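Local coordinates for 2-CYS peroxiredoxin (Plasmodium yoelii, PDB 2H01), which probably reduces hydrogen peroxide and organic hydroperoxides to water and alcohols as a thiol-dependent, thioredoxin-linked peroxidase, at residues L35-Y39 against I107-V113; S75-H79 against T98-D102. All blocks are in the same frame, centred on the assembly; numbering follows the deposited sequence.

Contact 1 (L35-Y39 against I107-V113); sequences LLYFY and IARSYDV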
ATOM      1  N   LEU A  35       3.672   0.286   2.864  1.00 18.07           N
ATOM      2  CA  LEU A  35       2.683   1.157   2.240  1.00 17.48           C
ATOM      3  C   LEU A  35       1.755   0.200   1.495  1.00 18.38           C
ATOM      4  O   LEU A  35       2.081  -0.281   0.404  1.00 19.59           O
ATOM      5  CB  LEU A  35       3.313   2.149   1.251  1.00 15.42           C
ATOM      6  CG  LEU A  35       2.493   3.375   0.767  1.00 14.34           C
ATOM      7  CD1 LEU A  35       1.391   2.977  -0.189  1.00 14.57           C
ATOM      8  CD2 LEU A  35       1.904   4.089   1.955  1.00 14.29           C
ATOM      9  N   LEU A  36       0.620  -0.104   2.112  1.00 17.68           N
ATOM     10  CA  LEU A  36      -0.372  -0.989   1.516  1.00 17.03           C
ATOM     11  C   LEU A  36      -1.405  -0.116   0.821  1.00 18.42           C
ATOM     12  O   LEU A  36      -1.968   0.793   1.443  1.00 19.69           O
ATOM     13  CB  LEU A  36      -1.071  -1.823   2.598  1.00 14.46           C
ATOM     14  CG  LEU A  36      -2.258  -2.669   2.091  1.00 15.51           C
ATOM     15  CD1 LEU A  36      -1.743  -3.797   1.204  1.00 15.46           C
ATOM     16  CD2 LEU A  36      -3.054  -3.242   3.262  1.00 14.29           C
ATOM     17  N   TYR A  37      -1.659  -0.377  -0.460  1.00 17.78           N
ATOM     18  CA  TYR A  37      -2.644   0.406  -1.194  1.00 17.92           C
ATOM     19  C   TYR A  37      -3.639  -0.486  -1.917  1.00 19.08           C
ATOM     20  O   TYR A  37      -3.312  -1.605  -2.311  1.00 19.08           O
ATOM     21  CB  TYR A  37      -1.962   1.363  -2.193  1.00 17.16           C
ATOM     22  CG  TYR A  37      -1.283   0.703  -3.383  1.00 15.58           C
ATOM     23  CD1 TYR A  37       0.047   0.297  -3.320  1.00 16.13           C
ATOM     24  CD2 TYR A  37      -1.973   0.510  -4.578  1.00 14.49           C
ATOM     25  CE1 TYR A  37       0.689  -0.281  -4.421  1.00 16.06           C
ATOM     26  CE2 TYR A  37      -1.352  -0.076  -5.686  1.00 14.96           C
ATOM     27  CZ  TYR A  37      -0.020  -0.463  -5.599  1.00 16.50           C
ATOM     28  OH  TYR A  37       0.593  -1.016  -6.696  1.00 16.19           O
ATOM     29  N   PHE A  38      -4.860   0.013  -2.084  1.00 19.79           N
ATOM     30  CA  PHE A  38      -5.919  -0.744  -2.747  1.00 21.04           C
ATOM     31  C   PHE A  38      -6.442  -0.112  -4.031  1.00 21.55           C
ATOM     32  O   PHE A  38      -6.535   1.105  -4.155  1.00 22.85           O
ATOM     33  CB  PHE A  38      -7.136  -0.922  -1.821  1.00 19.95           C
ATOM     34  CG  PHE A  38      -6.888  -1.793  -0.629  1.00 19.90           C
ATOM     35  CD1 PHE A  38      -6.323  -1.271   0.528  1.00 21.88           C
ATOM     36  CD2 PHE A  38      -7.225  -3.145  -0.659  1.00 21.11           C
ATOM     37  CE1 PHE A  38      -6.094  -2.083   1.653  1.00 22.81           C
ATOM     38  CE2 PHE A  38      -7.000  -3.970   0.454  1.00 23.21           C
ATOM     39  CZ  PHE A  38      -6.433  -3.432   1.614  1.00 23.91           C
ATOM     40  N   TYR A  39      -6.780  -0.951  -4.996  1.00 21.59           N
ATOM     41  CA  TYR A  39      -7.382  -0.468  -6.228  1.00 20.82           C
ATOM     42  C   TYR A  39      -8.484  -1.487  -6.542  1.00 20.09           C
ATOM     43  O   TYR A  39      -8.410  -2.638  -6.125  1.00 19.16           O
ATOM     44  CB  TYR A  39      -6.355  -0.340  -7.360  1.00 21.46           C
ATOM     45  CG  TYR A  39      -5.627  -1.605  -7.742  1.00 23.77           C
ATOM     46  CD1 TYR A  39      -4.535  -2.055  -7.000  1.00 22.89           C
ATOM     47  CD2 TYR A  39      -6.029  -2.353  -8.858  1.00 24.18           C
ATOM     48  CE1 TYR A  39      -3.858  -3.211  -7.357  1.00 22.04           C
ATOM     49  CE2 TYR A  39      -5.363  -3.515  -9.222  1.00 22.46           C
ATOM     50  CZ  TYR A  39      -4.278  -3.936  -8.469  1.00 22.26           C
ATOM     51  OH  TYR A  39      -3.615  -5.079  -8.820  1.00 21.89           O
ATOM     52  N   ILE A 107      -9.171  -9.158   3.041  1.00 20.00           N
ATOM     53  CA  ILE A 107      -8.270  -8.074   3.375  1.00 20.00           C
ATOM     54  C   ILE A 107      -8.958  -6.730   3.219  1.00 20.00           C
ATOM     55  O   ILE A 107      -8.969  -5.925   4.141  1.00 31.48           O
ATOM     56  CB  ILE A 107      -6.977  -8.159   2.544  1.00 20.00           C
ATOM     57  CG1 ILE A 107      -6.254  -9.470   2.838  1.00 20.00           C
ATOM     58  CG2 ILE A 107      -6.088  -6.987   2.826  1.00 20.00           C
ATOM     59  CD1 ILE A 107      -5.347  -9.962   1.748  1.00 20.00           C
ATOM     60  N   ALA A 108      -9.559  -6.508   2.060  1.00 30.13           N
ATOM     61  CA  ALA A 108     -10.313  -5.297   1.832  1.00 29.65           C
ATOM     62  C   ALA A 108     -11.318  -5.110   2.942  1.00 28.80           C
ATOM     63  O   ALA A 108     -11.509  -4.009   3.419  1.00 28.14           O
ATOM     64  CB  ALA A 108     -10.990  -5.312   0.490  1.00 29.74           C
ATOM     65  N   ARG A 109     -11.947  -6.193   3.362  1.00 29.74           N
ATOM     66  CA  ARG A 109     -12.983  -6.082   4.379  1.00 30.43           C
ATOM     67  C   ARG A 109     -12.400  -5.627   5.719  1.00 29.21           C
ATOM     68  O   ARG A 109     -12.926  -4.709   6.348  1.00 28.19           O
ATOM     69  CB  ARG A 109     -13.694  -7.436   4.555  1.00 30.59           C
ATOM     70  CG  ARG A 109     -15.064  -7.342   5.232  1.00 30.86           C
ATOM     71  CD  ARG A 109     -15.605  -8.728   5.600  1.00 31.02           C
ATOM     72  NE  ARG A 109     -15.585  -9.644   4.461  1.00 29.92           N
ATOM     73  CZ  ARG A 109     -16.413  -9.571   3.428  1.00 29.12           C
ATOM     74  NH1 ARG A 109     -17.340  -8.626   3.389  1.00 30.08           N
ATOM     75  NH2 ARG A 109     -16.310 -10.437   2.427  1.00 29.94           N
ATOM     76  N   SER A 110     -11.309  -6.267   6.142  1.00 28.19           N
ATOM     77  CA  SER A 110     -10.664  -5.935   7.414  1.00 27.22           C
ATOM     78  C   SER A 110     -10.224  -4.477   7.492  1.00 26.71           C
ATOM     79  O   SER A 110     -10.167  -3.895   8.575  1.00 27.03           O
ATOM     80  CB  SER A 110      -9.462  -6.851   7.659  1.00 25.65           C
ATOM     81  OG  SER A 110      -8.447  -6.639   6.695  1.00 24.29           O
ATOM     82  N   TYR A 111      -9.931  -3.886   6.340  1.00 26.91           N
ATOM     83  CA  TYR A 111      -9.499  -2.497   6.272  1.00 27.13           C
ATOM     84  C   TYR A 111     -10.656  -1.564   5.940  1.00 28.21           C
ATOM     85  O   TYR A 111     -10.465  -0.361   5.752  1.00 27.74           O
ATOM     86  CB  TYR A 111      -8.361  -2.369   5.251  1.00 26.24           C
ATOM     87  CG  TYR A 111      -7.030  -2.887   5.791  1.00 25.23           C
ATOM     88  CD1 TYR A 111      -6.156  -2.040   6.475  1.00 23.15           C
ATOM     89  CD2 TYR A 111      -6.689  -4.235   5.698  1.00 22.76           C
ATOM     90  CE1 TYR A 111      -4.980  -2.523   7.058  1.00 22.46           C
ATOM     91  CE2 TYR A 111      -5.510  -4.731   6.278  1.00 22.40           C
ATOM     92  CZ  TYR A 111      -4.661  -3.868   6.957  1.00 22.39           C
ATOM     93  OH  TYR A 111      -3.490  -4.337   7.521  1.00 22.00           O
ATOM     94  N   ASP A 112     -11.863  -2.124   5.894  1.00 31.46           N
ATOM     95  CA  ASP A 112     -13.079  -1.363   5.596  1.00 34.35           C
ATOM     96  C   ASP A 112     -13.043  -0.585   4.298  1.00 33.93           C
ATOM     97  O   ASP A 112     -13.419   0.588   4.261  1.00 33.54           O
ATOM     98  CB  ASP A 112     -13.402  -0.387   6.723  1.00 37.98           C
ATOM     99  CG  ASP A 112     -14.026  -1.067   7.924  1.00 41.19           C
ATOM    100  OD1 ASP A 112     -14.849  -1.992   7.722  1.00 42.84           O
ATOM    101  OD2 ASP A 112     -13.705  -0.659   9.062  1.00 42.24           O
ATOM    102  N   VAL A 113     -12.595  -1.238   3.231  1.00 33.97           N
ATOM    103  CA  VAL A 113     -12.526  -0.596   1.930  1.00 32.92           C
ATOM    104  C   VAL A 113     -13.122  -1.501   0.872  1.00 33.18           C
ATOM    105  O   VAL A 113     -12.767  -1.420  -0.304  1.00 34.28           O
ATOM    106  CB  VAL A 113     -11.078  -0.245   1.542  1.00 32.21           C
ATOM    107  CG1 VAL A 113     -10.527   0.781   2.512  1.00 29.18           C
ATOM    108  CG2 VAL A 113     -10.215  -1.501   1.545  1.00 32.81           C
TER

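Contact 2 (S75-H79 against T98-D102); sequences SKFTH and TLISD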
ATOM      1  N   SER A  75      -7.111 -12.365  -8.683  1.00 23.98           N
ATOM      2  CA  SER A  75      -6.258 -13.500  -8.320  1.00 24.98           C
ATOM      3  C   SER A  75      -4.807 -13.211  -8.702  1.00 26.76           C
ATOM      4  O   SER A  75      -4.530 -12.255  -9.435  1.00 27.73           O
ATOM      5  CB  SER A  75      -6.717 -14.765  -9.056  1.00 24.33           C
ATOM      6  OG  SER A  75      -6.497 -14.627 -10.453  1.00 21.90           O
ATOM      7  N   LYS A  76      -3.887 -14.042  -8.211  1.00 26.85           N
ATOM      8  CA  LYS A  76      -2.478 -13.856  -8.531  1.00 25.52           C
ATOM      9  C   LYS A  76      -2.230 -14.134 -10.009  1.00 25.24           C
ATOM     10  O   LYS A  76      -1.337 -13.543 -10.618  1.00 26.97           O
ATOM     11  CB  LYS A  76      -1.584 -14.760  -7.670  1.00 24.71           C
ATOM     12  CG  LYS A  76      -1.825 -16.262  -7.774  1.00 24.68           C
ATOM     13  CD  LYS A  76      -0.644 -17.000  -7.127  1.00 25.59           C
ATOM     14  CE  LYS A  76      -0.718 -18.518  -7.270  1.00 26.55           C
ATOM     15  NZ  LYS A  76      -1.788 -19.097  -6.416  1.00 29.21           N
ATOM     16  N   PHE A  77      -3.028 -15.027 -10.586  1.00 24.05           N
ATOM     17  CA  PHE A  77      -2.890 -15.356 -11.998  1.00 22.40           C
ATOM     18  C   PHE A  77      -3.243 -14.151 -12.863  1.00 21.91           C
ATOM     19  O   PHE A  77      -2.582 -13.888 -13.866  1.00 22.68           O
ATOM     20  CB  PHE A  77      -3.779 -16.542 -12.343  1.00 20.74           C
ATOM     21  CG  PHE A  77      -3.395 -17.794 -11.625  1.00 19.13           C
ATOM     22  CD1 PHE A  77      -2.272 -18.513 -12.015  1.00 18.85           C
ATOM     23  CD2 PHE A  77      -4.136 -18.245 -10.546  1.00 18.00           C
ATOM     24  CE1 PHE A  77      -1.889 -19.664 -11.342  1.00 19.37           C
ATOM     25  CE2 PHE A  77      -3.761 -19.400  -9.864  1.00 17.79           C
ATOM     26  CZ  PHE A  77      -2.634 -20.112 -10.263  1.00 18.00           C
ATOM     27  N   THR A  78      -4.278 -13.403 -12.523  1.00 22.82           N
ATOM     28  CA  THR A  78      -4.537 -12.229 -13.327  1.00 23.46           C
ATOM     29  C   THR A  78      -3.620 -11.039 -13.107  1.00 22.74           C
ATOM     30  O   THR A  78      -3.427 -10.242 -14.011  1.00 22.17           O
ATOM     31  CB  THR A  78      -6.012 -11.851 -13.465  1.00 22.70           C
ATOM     32  OG1 THR A  78      -6.813 -12.702 -12.660  1.00 24.63           O
ATOM     33  CG2 THR A  78      -6.270 -10.492 -12.930  1.00 24.83           C
ATOM     34  N   HIS A  79      -3.015 -10.958 -11.926  1.00 22.30           N
ATOM     35  CA  HIS A  79      -1.975  -9.947 -11.719  1.00 21.95           C
ATOM     36  C   HIS A  79      -0.822 -10.243 -12.676  1.00 22.66           C
ATOM     37  O   HIS A  79      -0.332  -9.363 -13.377  1.00 23.31           O
ATOM     38  CB  HIS A  79      -1.413  -9.995 -10.286  1.00 20.19           C
ATOM     39  CG  HIS A  79      -2.309  -9.403  -9.244  1.00 20.12           C
ATOM     40  ND1 HIS A  79      -3.372  -8.585  -9.549  1.00 20.30           N
ATOM     41  CD2 HIS A  79      -2.264  -9.473  -7.893  1.00 19.01           C
ATOM     42  CE1 HIS A  79      -3.947  -8.176  -8.432  1.00 21.50           C
ATOM     43  NE2 HIS A  79      -3.290  -8.700  -7.413  1.00 19.22           N
ATOM     44  N   THR A  98       5.768  -5.781  -5.237  1.00 29.04           N
ATOM     45  CA  THR A  98       4.767  -6.835  -5.173  1.00 28.99           C
ATOM     46  C   THR A  98       3.290  -6.452  -5.149  1.00 27.66           C
ATOM     47  O   THR A  98       2.894  -5.429  -4.601  1.00 27.39           O
ATOM     48  CB  THR A  98       5.064  -7.820  -3.986  1.00 30.63           C
ATOM     49  OG1 THR A  98       3.849  -8.135  -3.290  1.00 31.68           O
ATOM     50  CG2 THR A  98       6.080  -7.241  -3.034  1.00 30.64           C
ATOM     51  N   LEU A  99       2.485  -7.285  -5.799  1.00 27.60           N
ATOM     52  CA  LEU A  99       1.040  -7.103  -5.844  1.00 28.33           C
ATOM     53  C   LEU A  99       0.450  -8.308  -5.105  1.00 28.80           C
ATOM     54  O   LEU A  99       0.816  -9.450  -5.383  1.00 29.75           O
ATOM     55  CB  LEU A  99       0.545  -7.081  -7.294  1.00 27.56           C
ATOM     56  CG  LEU A  99       1.017  -5.927  -8.195  1.00 28.36           C
ATOM     57  CD1 LEU A  99       0.440  -6.100  -9.597  1.00 27.23           C
ATOM     58  CD2 LEU A  99       0.572  -4.593  -7.612  1.00 27.83           C
ATOM     59  N   ILE A 100      -0.435  -8.229  -4.364  1.00 20.00           N
ATOM     60  CA  ILE A 100      -1.012  -9.372  -3.668  1.00 20.00           C
ATOM     61  C   ILE A 100      -2.469  -9.583  -4.064  1.00 20.00           C
ATOM     62  O   ILE A 100      -3.142  -8.638  -4.517  1.00 27.65           O
ATOM     63  CB  ILE A 100      -0.900  -9.187  -2.142  1.00 20.00           C
ATOM     64  CG1 ILE A 100      -1.633  -7.918  -1.704  1.00 20.00           C
ATOM     65  CG2 ILE A 100       0.560  -9.138  -1.716  1.00 20.00           C
ATOM     66  CD1 ILE A 100      -1.777  -7.784  -0.204  1.00 20.00           C
ATOM     67  N   SER A 101      -2.908 -10.675  -3.736  1.00 27.91           N
ATOM     68  CA  SER A 101      -4.209 -11.074  -4.238  1.00 28.93           C
ATOM     69  C   SER A 101      -5.187 -11.317  -3.114  1.00 29.38           C
ATOM     70  O   SER A 101      -4.996 -12.234  -2.316  1.00 30.50           O
ATOM     71  CB  SER A 101      -4.069 -12.342  -5.087  1.00 29.70           C
ATOM     72  OG  SER A 101      -5.336 -12.886  -5.431  1.00 33.25           O
ATOM     73  N   ASP A 102      -6.238 -10.503  -3.100  1.00 30.12           N
ATOM     74  CA  ASP A 102      -7.299 -10.551  -2.101  1.00 29.55           C
ATOM     75  C   ASP A 102      -8.547 -11.292  -2.590  1.00 30.03           C
ATOM     76  O   ASP A 102      -9.622 -10.725  -2.659  1.00 29.18           O
ATOM     77  CB  ASP A 102      -7.661  -9.138  -1.636  1.00 31.22           C
ATOM     78  CG  ASP A 102      -8.560  -9.131  -0.417  1.00 33.41           C
ATOM     79  OD1 ASP A 102      -8.571 -10.121   0.327  1.00 33.58           O
ATOM     80  OD2 ASP A 102      -9.299  -8.181  -0.131  1.00 33.86           O
TER

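Contact 1 (L35-Y39 against I107-V113)
The ring of F38 is the main bump, pushed from the strand into a hollow formed by the last turn of the helix and the residues that follow it. V113 CG2 closes one face of this ring, 3.9 Å from its centroid and 6° off the normal, a CH-pi contact. I107 CG2 meets F38 CZ at the ring edge (3.8 Å), while F38 CE2 reaches A108 CA (3.8 Å) at the small alanine. The Y111 ring lies oblique to that of F38, planes at 45°, and offers a face to L36, whose CD2 sits 4.2 Å from the Y111 centroid. V113 can double back because a Schellman motif ends the helix: D112 takes positive phi, D112 N donates to R109 O (2.8 Å) and V113 N donates to A108 O (3.0 Å). Contact 1 thus packs helix 106-110 on one face of the central sheet, where strand 33-38 runs between strands 66-72 and 119-127; Y37, pointing the other way, meets helix 49-56.

Contact 2 (S75-H79 against T98-D102)
One hydrogen bond joins helix start to strand: H79 NE2 donates to I100 O (2.9 Å, 154°), the oxygen lying near the plane of the imidazole. The other ring nitrogen, ND1, is hydrogen-bonded to D42, so the histidine bridges the strand backbone and a loop acid. In van der Waals packing, H79 CD2 rests 3.7 Å from L99 CB, and the K76 and S101 CB atoms are 4.3 Å apart. S101 OG packs against the backbone of the helix start, 3.1 Å from S75 CA. It is also 3.3 Å from K76 N, at an angle too poor for a hydrogen bond, and hydrogen-bonds with D74 O instead. The backbones are closest at the N-cap residue S75, whose CA is 5.2 Å from S101 CA; H79 CA and L99 CA are 7.2 Å apart. Helix 76-83 here meets strand 98-101 within a beta-alpha-beta unit that starts with strand 66-72, the parallel strand pairing belonging to the thioredoxin-like core of a peroxiredoxin.

Overall arrangement
Contacts 1 and 2 have centres 14 Å apart and use opposite faces of the same mixed sheet, in which strand 66-72 separates strand 33-38 from strand 98-101. Chain continuity links them too: strand 98-101 leads into helix 106-110, and D102 probably accepts hydrogen bonds from amides in the first turn of the helix, A108 N to OD2 (2.8 Å) and I107 N to OD1 (2.9 Å). Y37 and Y39, not touching helix 106-110, carry strand 33-38 over to contact 2, on the H79 face: Y39 OH packs 3.1 Å from H79 CE1, and Y37 OH lies 3.7 Å from L99 CD2. D42 hydrogen-bonds with both Y39 and H79. Both contacts lie away from C47, the predicted peroxidatic cysteine.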